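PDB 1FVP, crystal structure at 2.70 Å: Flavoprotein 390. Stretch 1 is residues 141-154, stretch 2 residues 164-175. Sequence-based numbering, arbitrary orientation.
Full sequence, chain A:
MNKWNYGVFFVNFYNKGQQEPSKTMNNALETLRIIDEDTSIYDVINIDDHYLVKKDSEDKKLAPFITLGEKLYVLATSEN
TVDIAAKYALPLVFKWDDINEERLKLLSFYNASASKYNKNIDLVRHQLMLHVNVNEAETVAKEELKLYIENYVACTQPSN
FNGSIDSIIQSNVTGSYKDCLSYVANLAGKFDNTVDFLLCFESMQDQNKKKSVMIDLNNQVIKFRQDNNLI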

# COMPACT_ATOMS: atom_id res chain seq x y z
N ALA A 141 16.14 18.47 -17.68
CA ALA A 141 15.67 17.68 -16.55
C ALA A 141 14.66 18.41 -15.66
O ALA A 141 13.67 17.80 -15.23
N LYS A 142 14.95 19.66 -15.40
CA LYS A 142 14.15 20.57 -14.60
C LYS A 142 12.93 21.08 -15.36
O LYS A 142 11.85 21.33 -14.79
N GLU A 143 13.11 21.27 -16.67
CA GLU A 143 11.98 21.75 -17.48
C GLU A 143 11.13 20.53 -17.82
O GLU A 143 10.05 20.74 -18.37
N GLU A 144 11.60 19.34 -17.47
CA GLU A 144 10.85 18.11 -17.74
C GLU A 144 10.02 17.74 -16.52
O GLU A 144 8.88 17.26 -16.66
N LEU A 145 10.57 17.99 -15.34
CA LEU A 145 9.89 17.68 -14.07
C LEU A 145 8.83 18.75 -13.80
O LEU A 145 7.87 18.48 -13.07
N LYS A 146 9.01 19.92 -14.41
CA LYS A 146 8.08 21.05 -14.26
C LYS A 146 6.85 20.85 -15.14
O LYS A 146 6.01 21.75 -15.31
N LEU A 147 6.75 19.64 -15.67
CA LEU A 147 5.63 19.26 -16.52
C LEU A 147 4.86 18.15 -15.82
O LEU A 147 3.63 18.05 -15.99
N TYR A 148 5.57 17.35 -15.04
CA TYR A 148 4.92 16.25 -14.29
C TYR A 148 4.05 16.85 -13.17
O TYR A 148 2.98 16.34 -12.84
N ILE A 149 4.54 17.95 -12.62
CA ILE A 149 3.94 18.75 -11.56
C ILE A 149 2.88 19.74 -12.07
O ILE A 149 1.72 19.68 -11.64
N GLU A 150 3.30 20.64 -12.94
CA GLU A 150 2.40 21.65 -13.50
C GLU A 150 1.04 21.05 -13.87
O GLU A 150 0.04 21.80 -13.88
N ASN A 151 1.03 19.77 -14.16
CA ASN A 151 -0.23 19.08 -14.50
C ASN A 151 -0.90 18.71 -13.16
O ASN A 151 -2.10 18.98 -12.98
N TYR A 152 -0.08 18.11 -12.32
CA TYR A 152 -0.45 17.65 -10.99
C TYR A 152 -1.14 18.74 -10.19
O TYR A 152 -2.07 18.38 -9.42
N VAL A 153 -0.74 20.00 -10.32
CA VAL A 153 -1.37 21.09 -9.57
C VAL A 153 -2.60 21.66 -10.28
O VAL A 153 -3.11 22.67 -9.74
N ALA A 154 -3.03 21.08 -11.38
CA ALA A 154 -4.25 21.55 -12.07
C ALA A 154 -5.42 21.19 -11.12
O ALA A 154 -6.38 21.94 -10.91
N SER A 164 5.75 29.51 -6.48
CA SER A 164 6.46 28.28 -6.09
C SER A 164 6.04 26.95 -6.70
O SER A 164 5.07 26.28 -6.33
N ILE A 165 6.86 26.54 -7.64
CA ILE A 165 6.85 25.32 -8.43
C ILE A 165 8.35 25.01 -8.67
O ILE A 165 8.70 23.88 -9.01
N ASP A 166 9.13 26.06 -8.45
CA ASP A 166 10.59 25.95 -8.62
C ASP A 166 11.20 25.28 -7.39
O ASP A 166 12.03 24.37 -7.52
N SER A 167 10.77 25.70 -6.22
CA SER A 167 11.25 25.17 -4.93
C SER A 167 10.95 23.68 -4.78
O SER A 167 11.84 22.91 -4.34
N ILE A 168 9.72 23.29 -5.12
CA ILE A 168 9.36 21.87 -5.02
C ILE A 168 10.47 21.14 -5.79
O ILE A 168 11.12 20.28 -5.19
N ILE A 169 10.62 21.56 -7.04
CA ILE A 169 11.64 20.97 -7.91
C ILE A 169 13.02 21.06 -7.25
O ILE A 169 13.76 20.07 -7.21
N GLN A 170 13.30 22.26 -6.75
CA GLN A 170 14.57 22.53 -6.07
C GLN A 170 14.73 21.58 -4.88
O GLN A 170 15.87 21.24 -4.51
N SER A 171 13.60 21.17 -4.31
CA SER A 171 13.58 20.25 -3.17
C SER A 171 13.78 18.82 -3.70
O SER A 171 14.48 18.01 -3.08
N ASN A 172 13.14 18.58 -4.84
CA ASN A 172 13.20 17.27 -5.52
C ASN A 172 14.59 17.03 -6.09
O ASN A 172 15.44 17.94 -6.04
N VAL A 173 14.80 15.84 -6.62
CA VAL A 173 16.06 15.32 -7.18
C VAL A 173 16.20 15.34 -8.70
O VAL A 173 15.53 14.57 -9.41
N THR A 174 17.10 16.17 -9.22
CA THR A 174 17.36 16.33 -10.65
C THR A 174 18.78 16.78 -11.01
O THR A 174 19.58 17.30 -10.23
N GLY A 175 19.10 16.62 -12.28
CA GLY A 175 20.39 16.97 -12.88
C GLY A 175 21.14 15.71 -13.31
O GLY A 175 20.52 14.64 -13.44

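A short helix that packs across a longer one usually presents one apolar stripe, with charged side chains closing its margin, and Flavoprotein 390 offers a compact example. The helix of residues 166-171 crosses the helix of residues 141-154 at 118° between their N-to-C directions, with axes 10.3 Å apart at closest approach, a gap that side chains from both partners fill. Together the two stretches bury 678 Å².

Ser 164 lies out of reach of the long helix; its OG donates to OG of Ser 167 at 2.5 Å, a bond kept within its own stretch. Contact begins with Ile 165, at the N-cap position. Its CA-to-CB bond points toward the long helix, with chi1 between wells at -116° and chi2 p. The branched side chain spans successive turns: CG2 meets CG of Lys 146 at 3.5 Å, CG1 lies 4.2 Å from CG2 of Ile 149, an m, m rotamer, and CD1 lies 4.1 Å from CG2 of Val 153.

Asp 166 starts sideways, with chi1 m, yet its carboxylate comes close enough for OD1 to accept a hydrogen bond from NZ of Lys 146 at 2.5 Å, within a salt bridge. The lysine reaches it through a t, t, m, t chain, so its aliphatic part packs on isoleucine while its charge is paired at the more exposed margin.

Ile 168 also points toward the partner, but its side chain approaches no nearer than 4.5 Å. Ile 169, in the m, t rotamer, is more intimate. Its CD1 touches CB of Lys 146 at 3.6 Å, and its CG2 sits 3.4 Å from CD2 of Leu 145, whose rotamer is t, p. Gln 170 starts away, but its end returns to the neighbourhood of the Lys 142 amine.

Past the helix, Asn 172 serves both chain geometry and packing: its ND2 donates to O of Ile 168 at 2.9 Å, while its CB lies 4.3 Å from CD2 of Leu 145. Val 173 points away. Thr 174 turns back in with chi1 p, placing CG2 3.3 Å from CD2 of Leu 145 and OG1 3.6 Å from CG of Lys 142. The same leucine methyl thus touches Ile 169, Asn 172 and Thr 174, linking the helix to the strand that follows. At Gly 175 the backbone itself makes the contact, its N lying 4.1 Å from CB of Ala 141. Here the backbone angles call for glycine, since a CB would be jammed against the preceding carbonyl O.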

# COMPACT_ATOMS: atom_id res chain seq x y z
CB ALA A 141 16.87 17.27 -15.70
CB LYS A 142 14.98 21.77 -14.17
CG LYS A 142 15.84 21.51 -12.92
CD LYS A 142 16.33 22.79 -12.28
CE LYS A 142 15.28 23.89 -12.25
NZ LYS A 142 15.79 25.09 -11.51
CB GLU A 143 12.28 22.57 -18.71
CG GLU A 143 12.50 24.07 -18.55
CD GLU A 143 13.68 24.56 -17.75
OE1 GLU A 143 14.84 24.76 -18.11
OE2 GLU A 143 13.38 24.79 -16.54
CB GLU A 144 11.69 16.90 -18.12
CG GLU A 144 11.18 15.99 -19.22
CD GLU A 144 11.81 14.68 -19.55
OE1 GLU A 144 12.98 14.37 -19.42
OE2 GLU A 144 11.01 13.85 -20.05
CB LEU A 145 10.92 17.44 -12.99
CG LEU A 145 10.54 17.18 -11.56
CD1 LEU A 145 10.28 15.71 -11.31
CD2 LEU A 145 11.68 17.63 -10.66
CB LYS A 146 8.69 22.41 -14.54
CG LYS A 146 7.83 23.59 -14.11
CD LYS A 146 8.45 24.94 -14.41
CE LYS A 146 9.69 25.21 -13.58
NZ LYS A 146 10.17 26.61 -13.71
CB LEU A 147 6.11 18.99 -17.94
CG LEU A 147 5.50 19.96 -18.96
CD1 LEU A 147 6.36 21.20 -19.07
CD2 LEU A 147 5.37 19.26 -20.30
CB TYR A 148 5.96 15.28 -13.74
CG TYR A 148 5.39 13.92 -13.43
CD1 TYR A 148 5.11 13.05 -14.50
CD2 TYR A 148 5.12 13.49 -12.14
CE1 TYR A 148 4.59 11.77 -14.26
CE2 TYR A 148 4.60 12.21 -11.89
CZ TYR A 148 4.33 11.36 -12.95
OH TYR A 148 3.82 10.11 -12.73
CB ILE A 149 4.98 19.62 -10.77
CG1 ILE A 149 6.30 18.90 -10.53
CG2 ILE A 149 4.28 20.13 -9.47
CD1 ILE A 149 6.29 17.76 -9.49
CB GLU A 150 2.94 22.41 -14.70
CG GLU A 150 3.16 23.90 -14.50
CD GLU A 150 4.06 24.60 -15.47
OE1 GLU A 150 5.27 24.42 -15.51
OE2 GLU A 150 3.41 25.38 -16.21
CB ASN A 151 0.01 17.86 -15.38
CG ASN A 151 0.22 18.28 -16.82
OD1 ASN A 151 1.27 18.00 -17.38
ND2 ASN A 151 -0.79 18.98 -17.35
CB TYR A 152 0.76 17.01 -10.23
CG TYR A 152 0.65 17.22 -8.74
CD1 TYR A 152 1.16 18.39 -8.16
CD2 TYR A 152 -0.04 16.33 -7.92
CE1 TYR A 152 0.99 18.65 -6.80
CE2 TYR A 152 -0.21 16.57 -6.56
CZ TYR A 152 0.31 17.73 -6.00
OH TYR A 152 0.13 17.96 -4.66
CB VAL A 153 -0.45 22.22 -9.10
CG1 VAL A 153 0.44 21.81 -7.94
CG2 VAL A 153 0.36 22.82 -10.23
CB ALA A 154 -4.44 20.88 -13.41
CB SER A 164 6.47 28.10 -4.56
OG SER A 164 6.85 26.75 -4.28
CB ILE A 165 6.02 25.29 -9.73
CG1 ILE A 165 4.87 24.24 -9.58
CG2 ILE A 165 6.79 24.99 -11.04
CD1 ILE A 165 3.62 24.84 -8.88
CB ASP A 166 11.19 27.29 -9.00
CG ASP A 166 11.04 27.68 -10.46
OD1 ASP A 166 11.17 26.86 -11.38
OD2 ASP A 166 10.79 28.89 -10.68
CB SER A 167 10.65 25.96 -3.78
OG SER A 167 9.24 25.98 -3.96
CB ILE A 168 7.97 21.45 -5.55
CG1 ILE A 168 6.84 22.24 -4.84
CG2 ILE A 168 7.75 19.91 -5.41
CD1 ILE A 168 5.47 22.10 -5.55
CB ILE A 169 11.68 21.56 -9.35
CG1 ILE A 169 10.30 21.54 -10.03
CG2 ILE A 169 12.74 20.82 -10.22
CD1 ILE A 169 10.22 22.44 -11.31
CB GLN A 170 14.70 23.98 -5.63
CG GLN A 170 14.90 24.99 -6.73
CD GLN A 170 16.28 24.95 -7.37
OE1 GLN A 170 17.30 24.87 -6.68
NE2 GLN A 170 16.26 25.02 -8.70
CB SER A 171 12.31 20.32 -2.36
OG SER A 171 12.05 21.55 -1.74
CB ASN A 172 12.00 17.10 -6.44
CG ASN A 172 10.76 16.72 -5.66
OD1 ASN A 172 10.49 15.52 -5.53
ND2 ASN A 172 9.97 17.65 -5.14
CB VAL A 173 16.17 13.89 -6.61
CG1 VAL A 173 17.45 13.20 -7.00
CG2 VAL A 173 16.01 13.90 -5.10
CB THR A 174 16.33 17.36 -11.27
OG1 THR A 174 16.98 18.66 -11.08
CG2 THR A 174 14.93 17.41 -10.66